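Local atomic coordinates of C-type lectin domain family 4 member F (Mus musculus, PDB entry 6JJJ), a protein that acts as a calcium-binding C-type lectin receptor of Kupffer cells with affinity for galactose and fucose, and could take part in endocytosis. Residues K50-Q55 with W146-S151. Sequence-based numbering, arbitrary orientation.
Sequences KFCTSQ and WVCKKS
F51 meets W146 with one ring face: CZ2 of W146 stands 3.7 Å from F51 CG, offset toward the rim of the phenyl group. The two planes are inclined at 58° with centroids 5.4 Å apart, so the pair is neither a stack nor a true edge-to-face arrangement. With CG anti to the backbone N (chi1 -179°), the phenyl group also reaches the disulfide, and C148 SG lies 4.0 Å from F51 CD1 near the ring plane, a sulfur-aromatic contact at the edge. The next residue, C52, is joined covalently to C148; C52 SG and C148 SG lie 2.0 Å apart, with a chi3 of -79°. This crosslink sits where the backbones come closest, the CA atoms of C52 and C148 being 5.5 Å apart. C52 SG additionally approaches CD1 of W146 obliquely at 3.7 Å, while L59 of strand 58-59 touches both C52 and W146. At Q55, where the chain leaves helical geometry, the carbonyl O accepts a hydrogen bond from K150 NZ at 2.7 Å, the donor somewhat tilted from the carbonyl plane. Bends at the far end of the K150 chain bring the ammonium group there, and W28 touches both residues. Helix 45-54 is thereby fastened to strand 147-151, which lies between strands 34-38 and 58-59 in an antiparallel sheet, by the disulfide characteristic of the C-type lectin fold, which ties the first helix of the lectin domain to its last strand.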
# COMPACT_ATOMS: atom_id res chain seq x y z
N LYS A 50 5.26 -20.20 -13.61
CA LYS A 50 6.40 -20.33 -12.72
C LYS A 50 6.56 -19.08 -11.86
O LYS A 50 6.95 -19.17 -10.68
CB LYS A 50 7.67 -20.59 -13.54
CG LYS A 50 7.65 -21.87 -14.35
CD LYS A 50 8.14 -23.06 -13.52
CE LYS A 50 8.02 -24.38 -14.26
NZ LYS A 50 8.83 -24.41 -15.51
N PHE A 51 6.25 -17.91 -12.41
CA PHE A 51 6.30 -16.68 -11.62
C PHE A 51 5.23 -16.70 -10.53
O PHE A 51 5.53 -16.54 -9.34
CB PHE A 51 6.13 -15.45 -12.52
CG PHE A 51 6.19 -14.14 -11.78
CD1 PHE A 51 5.09 -13.66 -11.09
CD2 PHE A 51 7.35 -13.38 -11.78
CE1 PHE A 51 5.15 -12.46 -10.40
CE2 PHE A 51 7.41 -12.18 -11.10
CZ PHE A 51 6.31 -11.72 -10.41
N CYS A 52 3.96 -16.87 -10.93
CA CYS A 52 2.88 -16.87 -9.95
C CYS A 52 3.12 -17.90 -8.85
O CYS A 52 2.79 -17.67 -7.68
CB CYS A 52 1.54 -17.12 -10.64
SG CYS A 52 1.03 -15.90 -11.89
N THR A 53 3.69 -19.05 -9.21
CA THR A 53 4.04 -20.05 -8.21
C THR A 53 5.11 -19.52 -7.27
O THR A 53 5.00 -19.63 -6.05
CB THR A 53 4.52 -21.34 -8.88
OG1 THR A 53 5.58 -21.02 -9.80
CG2 THR A 53 3.39 -22.03 -9.62
N SER A 54 6.17 -18.93 -7.84
CA SER A 54 7.24 -18.39 -7.02
C SER A 54 6.69 -17.48 -5.93
O SER A 54 7.15 -17.51 -4.78
CB SER A 54 8.25 -17.63 -7.88
OG SER A 54 7.75 -16.35 -8.24
N GLN A 55 5.67 -16.70 -6.27
CA GLN A 55 5.04 -15.81 -5.30
C GLN A 55 3.85 -16.46 -4.61
O GLN A 55 2.98 -15.75 -4.09
CB GLN A 55 4.59 -14.53 -6.01
CG GLN A 55 5.63 -13.92 -6.96
CD GLN A 55 6.97 -13.61 -6.33
OE1 GLN A 55 7.54 -14.43 -5.62
NE2 GLN A 55 7.48 -12.43 -6.62
N TRP A 146 0.51 -11.39 -17.94
CA TRP A 146 -0.35 -12.32 -17.22
C TRP A 146 -0.91 -11.65 -15.97
O TRP A 146 -0.59 -10.50 -15.66
CB TRP A 146 0.41 -13.59 -16.83
CG TRP A 146 1.50 -13.32 -15.84
CD1 TRP A 146 1.40 -13.35 -14.48
CD2 TRP A 146 2.86 -12.96 -16.13
NE1 TRP A 146 2.61 -13.04 -13.91
CE2 TRP A 146 3.52 -12.80 -14.90
CE3 TRP A 146 3.57 -12.76 -17.32
CZ2 TRP A 146 4.87 -12.45 -14.82
CZ3 TRP A 146 4.91 -12.41 -17.24
CH2 TRP A 146 5.54 -12.26 -16.00
N VAL A 147 -1.74 -12.40 -15.25
CA VAL A 147 -2.29 -11.95 -13.97
C VAL A 147 -2.27 -13.13 -12.99
O VAL A 147 -2.79 -14.21 -13.31
CB VAL A 147 -3.71 -11.38 -14.13
CG1 VAL A 147 -4.60 -12.38 -14.87
CG2 VAL A 147 -4.29 -11.00 -12.79
N CYS A 148 -1.70 -12.91 -11.81
CA CYS A 148 -1.69 -13.90 -10.75
C CYS A 148 -2.81 -13.61 -9.75
O CYS A 148 -3.23 -12.46 -9.60
CB CYS A 148 -0.35 -13.92 -10.00
SG CYS A 148 1.15 -14.07 -11.01
N LYS A 149 -3.27 -14.65 -9.06
CA LYS A 149 -4.26 -14.50 -8.00
C LYS A 149 -3.77 -15.20 -6.74
O LYS A 149 -3.18 -16.28 -6.80
CB LYS A 149 -5.63 -15.07 -8.40
CG LYS A 149 -6.70 -14.92 -7.31
CD LYS A 149 -8.11 -14.92 -7.87
CE LYS A 149 -8.66 -16.33 -8.06
NZ LYS A 149 -10.10 -16.32 -8.46
N LYS A 150 -4.05 -14.58 -5.59
CA LYS A 150 -3.58 -15.06 -4.30
C LYS A 150 -4.70 -14.95 -3.28
O LYS A 150 -5.46 -13.98 -3.29
CB LYS A 150 -2.36 -14.27 -3.83
CG LYS A 150 -1.84 -14.68 -2.46
CD LYS A 150 -0.61 -13.88 -2.07
CE LYS A 150 0.65 -14.40 -2.75
NZ LYS A 150 1.40 -15.35 -1.88
N SER A 151 -4.79 -15.95 -2.42
CA SER A 151 -5.83 -16.02 -1.41
C SER A 151 -5.33 -15.49 -0.08
O SER A 151 -4.13 -15.53 0.22
CB SER A 151 -6.31 -17.47 -1.23
OG SER A 151 -6.70 -18.04 -2.46